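Local coordinates for protein C-domain type II peptide synthetase (Streptomyces globisporus, PDB 4ZNM) that is a free-standing condensation-domain protein of the nonribosomal peptide synthetase type, with a fold of the CoA-dependent acyltransferase clan, at residues A274-Q277 with V278-H281; A443-L446 with D447-N451. All coordinates share one frame; numbering follows the deposited sequence.

Contact 1: residues A274-Q277 with V278-H281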
loop_
_atom_site.group_PDB
_atom_site.type_symbol
_atom_site.label_atom_id
_atom_site.label_comp_id
_atom_site.label_asym_id
_atom_site.label_seq_id
_atom_site.Cartn_x
_atom_site.Cartn_y
_atom_site.Cartn_z
ATOM N N ALA A 274 -3.661 -6.866 16.250
ATOM C CA ALA A 274 -3.895 -6.955 17.707
ATOM C C ALA A 274 -2.770 -6.343 18.513
ATOM O O ALA A 274 -3.019 -5.616 19.481
ATOM C CB ALA A 274 -4.084 -8.407 18.139
ATOM N N ALA A 275 -1.524 -6.680 18.162
ATOM C CA ALA A 275 -0.375 -6.131 18.879
ATOM C C ALA A 275 -0.348 -4.601 18.748
ATOM O O ALA A 275 0.079 -3.895 19.669
ATOM C CB ALA A 275 0.920 -6.716 18.369
ATOM N N TYR A 276 -0.771 -4.088 17.602
ATOM C CA TYR A 276 -0.820 -2.619 17.409
ATOM C C TYR A 276 -1.839 -1.995 18.363
ATOM O O TYR A 276 -1.614 -0.929 18.954
ATOM C CB TYR A 276 -1.162 -2.269 15.962
ATOM C CG TYR A 276 -1.018 -0.805 15.654
ATOM C CD1 TYR A 276 0.165 -0.150 15.932
ATOM C CD2 TYR A 276 -2.058 -0.081 15.091
ATOM C CE1 TYR A 276 0.319 1.176 15.664
ATOM C CE2 TYR A 276 -1.901 1.266 14.795
ATOM C CZ TYR A 276 -0.697 1.874 15.075
ATOM O OH TYR A 276 -0.482 3.201 14.814
ATOM N N GLN A 277 -2.958 -2.677 18.529
ATOM C CA GLN A 277 -3.986 -2.192 19.437
ATOM C C GLN A 277 -3.471 -2.170 20.855
ATOM O O GLN A 277 -3.715 -1.203 21.613
ATOM C CB GLN A 277 -5.236 -3.048 19.335
ATOM C CG GLN A 277 -5.876 -2.933 17.988
ATOM C CD GLN A 277 -7.214 -3.601 17.915
ATOM O OE1 GLN A 277 -8.247 -2.981 18.161
ATOM N NE2 GLN A 277 -7.210 -4.866 17.559
ATOM N N VAL A 278 -2.752 -3.224 21.226
ATOM C CA VAL A 278 -2.146 -3.284 22.549
ATOM C C VAL A 278 -1.187 -2.105 22.711
ATOM O O VAL A 278 -1.173 -1.440 23.745
ATOM C CB VAL A 278 -1.443 -4.634 22.802
ATOM C CG1 VAL A 278 -0.691 -4.638 24.114
ATOM C CG2 VAL A 278 -2.461 -5.745 22.871
ATOM N N LEU A 279 -0.385 -1.848 21.691
ATOM C CA LEU A 279 0.554 -0.731 21.732
ATOM C C LEU A 279 -0.177 0.602 21.915
ATOM O O LEU A 279 0.224 1.399 22.733
ATOM C CB LEU A 279 1.376 -0.656 20.454
ATOM C CG LEU A 279 2.344 0.534 20.320
ATOM C CD1 LEU A 279 3.483 0.436 21.327
ATOM C CD2 LEU A 279 2.881 0.596 18.929
ATOM N N LEU A 280 -1.236 0.840 21.148
ATOM C CA LEU A 280 -1.983 2.087 21.283
ATOM C C LEU A 280 -2.688 2.220 22.629
ATOM O O LEU A 280 -2.798 3.321 23.175
ATOM C CB LEU A 280 -3.007 2.214 20.172
ATOM C CG LEU A 280 -2.423 2.337 18.762
ATOM C CD1 LEU A 280 -3.518 2.420 17.728
ATOM C CD2 LEU A 280 -1.495 3.506 18.618
ATOM N N HIS A 281 -3.181 1.111 23.169
ATOM C CA HIS A 281 -3.711 1.150 24.513
ATOM C C HIS A 281 -2.642 1.584 25.496
ATOM O O HIS A 281 -2.883 2.437 26.363
ATOM C CB HIS A 281 -4.259 -0.203 24.956
ATOM C CG HIS A 281 -4.448 -0.287 26.429
ATOM N ND1 HIS A 281 -5.473 0.360 27.078
ATOM C CD2 HIS A 281 -3.701 -0.874 27.391
ATOM C CE1 HIS A 281 -5.375 0.136 28.375
ATOM N NE2 HIS A 281 -4.303 -0.602 28.591
#
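Tyr276 O takes the backbone N-H of Leu280 at 2.8 Å, with 163° at the hydrogen, and the same pair of residues then meets again through its side chains. Apolar atoms also close in on this carbonyl oxygen: Leu280 CG and Leu279 CB both lie 3.4 Å from Tyr276 O, crowding it beside its N-H donor. His281 N bonds to Gln277 O at the same short length, while Val278 N and Leu279 N reach back to Ala274 O and Ala275 O, the regular i to i+4 pattern of an alpha helix.

The side-chain contact is carried by the Tyr276 ring. With CG swung anti to the backbone N (chi1 -171°), the ring lies slantwise to the side chains of the following turn and presents one face to Leu280. Methyl CD1 of Leu280 sits over that face, 4.0 Å from the centroid of the Tyr276 ring, a CH-pi contact displaced toward CE2, from which CD1 is 3.5 Å away. The other branch works farther out, Leu280 CD2 lying 3.9 Å from Tyr276 OH, so the leucine fork spans the phenol end of the ring. Leu279 CD2 comes in obliquely by the CD1/CE1 rim, on the same side of the ring plane, 4.1 Å from Tyr276 CD1.

The phenol oxygen is hydrogen-bonded to Ser369 OG, and the ring stacks with Phe371 and meets Trp412 edge-to-face. Val291 of strand 288-295 touches both Tyr276 and Leu280. This stretch of helix 268-284 thus lies largely buried between two other helices and the five-stranded sheet: Ala274 packs on helix 326-335, Leu279 on helix 435-454, and Tyr276 on strands 366-373 and 410-416.

Contact 2: residues A443-L446 with D447-N451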
loop_
_atom_site.group_PDB
_atom_site.type_symbol
_atom_site.label_atom_id
_atom_site.label_comp_id
_atom_site.label_asym_id
_atom_site.label_seq_id
_atom_site.Cartn_x
_atom_site.Cartn_y
_atom_site.Cartn_z
ATOM N N ALA A 443 10.088 0.722 17.543
ATOM C CA ALA A 443 10.782 -0.184 18.450
ATOM C C ALA A 443 9.843 -0.671 19.559
ATOM O O ALA A 443 9.942 -1.817 19.985
ATOM C CB ALA A 443 11.999 0.480 19.035
ATOM N N ASP A 444 8.936 0.196 20.012
ATOM C CA ASP A 444 7.916 -0.178 20.999
ATOM C C ASP A 444 6.964 -1.234 20.438
ATOM O O ASP A 444 6.541 -2.162 21.142
ATOM C CB ASP A 444 7.094 1.039 21.436
ATOM C CG ASP A 444 7.893 2.043 22.267
ATOM O OD1 ASP A 444 8.996 1.720 22.761
ATOM O OD2 ASP A 444 7.397 3.178 22.421
ATOM N N TYR A 445 6.588 -1.064 19.181
ATOM C CA TYR A 445 5.722 -2.044 18.524
ATOM C C TYR A 445 6.403 -3.418 18.437
ATOM O O TYR A 445 5.781 -4.435 18.745
ATOM C CB TYR A 445 5.295 -1.596 17.106
ATOM C CG TYR A 445 4.508 -2.679 16.382
ATOM C CD1 TYR A 445 3.181 -2.926 16.691
ATOM C CD2 TYR A 445 5.106 -3.482 15.441
ATOM C CE1 TYR A 445 2.453 -3.935 16.078
ATOM C CE2 TYR A 445 4.388 -4.513 14.811
ATOM C CZ TYR A 445 3.061 -4.739 15.137
ATOM O OH TYR A 445 2.340 -5.755 14.513
ATOM N N LEU A 446 7.663 -3.470 18.028
ATOM C CA LEU A 446 8.309 -4.771 17.853
ATOM C C LEU A 446 8.465 -5.478 19.199
ATOM O O LEU A 446 8.375 -6.720 19.289
ATOM C CB LEU A 446 9.674 -4.627 17.151
ATOM C CG LEU A 446 9.520 -4.212 15.691
ATOM C CD1 LEU A 446 10.883 -3.877 15.028
ATOM C CD2 LEU A 446 8.792 -5.288 14.887
ATOM N N ASP A 447 8.666 -4.689 20.244
ATOM C CA ASP A 447 8.770 -5.237 21.598
ATOM C C ASP A 447 7.399 -5.755 22.088
ATOM O O ASP A 447 7.311 -6.838 22.665
ATOM C CB ASP A 447 9.323 -4.174 22.573
ATOM C CG ASP A 447 9.513 -4.713 23.985
ATOM O OD1 ASP A 447 10.472 -5.490 24.188
ATOM O OD2 ASP A 447 8.703 -4.352 24.877
ATOM N N VAL A 448 6.333 -4.989 21.857
ATOM C CA VAL A 448 4.985 -5.434 22.250
ATOM C C VAL A 448 4.676 -6.767 21.561
ATOM O O VAL A 448 4.244 -7.742 22.202
ATOM C CB VAL A 448 3.925 -4.375 21.910
ATOM C CG1 VAL A 448 2.523 -4.976 21.875
ATOM C CG2 VAL A 448 3.975 -3.251 22.915
ATOM N N LEU A 449 4.929 -6.807 20.251
ATOM C CA LEU A 449 4.632 -7.997 19.443
ATOM C C LEU A 449 5.409 -9.204 19.953
ATOM O O LEU A 449 4.857 -10.291 20.092
ATOM C CB LEU A 449 4.957 -7.744 17.962
ATOM C CG LEU A 449 4.805 -8.906 17.002
ATOM C CD1 LEU A 449 3.358 -9.354 16.959
ATOM C CD2 LEU A 449 5.275 -8.504 15.611
ATOM N N GLU A 450 6.688 -9.029 20.250
ATOM C CA GLU A 450 7.492 -10.159 20.725
ATOM C C GLU A 450 6.955 -10.735 22.023
ATOM O O GLU A 450 6.846 -11.964 22.199
ATOM C CB GLU A 450 8.934 -9.734 20.925
ATOM C CG GLU A 450 9.869 -10.878 21.279
ATOM C CD GLU A 450 11.322 -10.435 21.314
ATOM O OE1 GLU A 450 11.732 -9.676 20.408
ATOM O OE2 GLU A 450 12.049 -10.837 22.249
ATOM N N ASN A 451 6.627 -9.842 22.942
ATOM C CA ASN A 451 6.170 -10.253 24.259
ATOM C C ASN A 451 4.772 -10.856 24.204
ATOM O O ASN A 451 4.453 -11.783 24.935
ATOM C CB ASN A 451 6.216 -9.061 25.200
ATOM C CG ASN A 451 7.618 -8.768 25.655
ATOM O OD1 ASN A 451 8.386 -9.693 25.932
ATOM N ND2 ASN A 451 7.974 -7.493 25.726
HETATM O O HOH W 1 6.934 -1.506 23.930
HETATM O O HOH W 2 10.914 -7.572 19.155
#
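Tyr445 and Leu449, one helical turn apart, meet at the far end of the phenol: methyl CD2 of Leu449 is 4.2 Å from Tyr445 CE2 and equally far from Tyr445 OH, a light, slanting touch. Leu449 N donates to Tyr445 O at 2.9 Å in a nearly straight bond, 168° at the hydrogen. Their i, i+4 spacing puts both residues on one side of the helix; with CG anti to the backbone N (chi1 174° for Tyr445), the end of the ring comes near Leu449 CD2. On the next residue back, Val448 N bonds to Asp444 O, and Val448 CG2 lies 3.3 Å from that oxygen.

The helix is amphipathic here, with Tyr445, Val448 and Leu449 buried and Ala443 and Asp447 exposed. Water bridges mark the wetter side. One water donates to Asp444 O at 2.9 Å and, more weakly, to Asp447 OD2, so Asp444 O receives both an N-H and a water. Another donates to Glu450 OE1 at 2.6 Å and weakly to Leu446 O, which already accepts Glu450 N.

Farther out, Tyr445 OH is hydrogen-bonded to Met272 O and the ring meets that of Trp412 with the planes at about 55°. Glu450 OE1 forms a salt bridge with Arg250 NH2, and Leu449 packs on Val257 of helix 251-264.

How the contacts relate
Following the chain from its N terminus, contact 1 falls within helix 268-284 and contact 2 within helix 435-454. Each joins successive turns of one helix, so neither closes a loop; they come in series, without nesting or crossing. Yet the two helices, some 150 residues apart in sequence, pack directly, with the contact centres about 10 Å apart. Leu279 reaches across with both methyls, its CD1 3.7 Å from Asp444 CB and its CD2 3.7 Å from Tyr445 CB, while Val448 CG1 lies 3.5 Å from Ala275 O. Tyr445 CE1 comes within 3.6 Å of Tyr276 N, and both helices pack near strand 410-416.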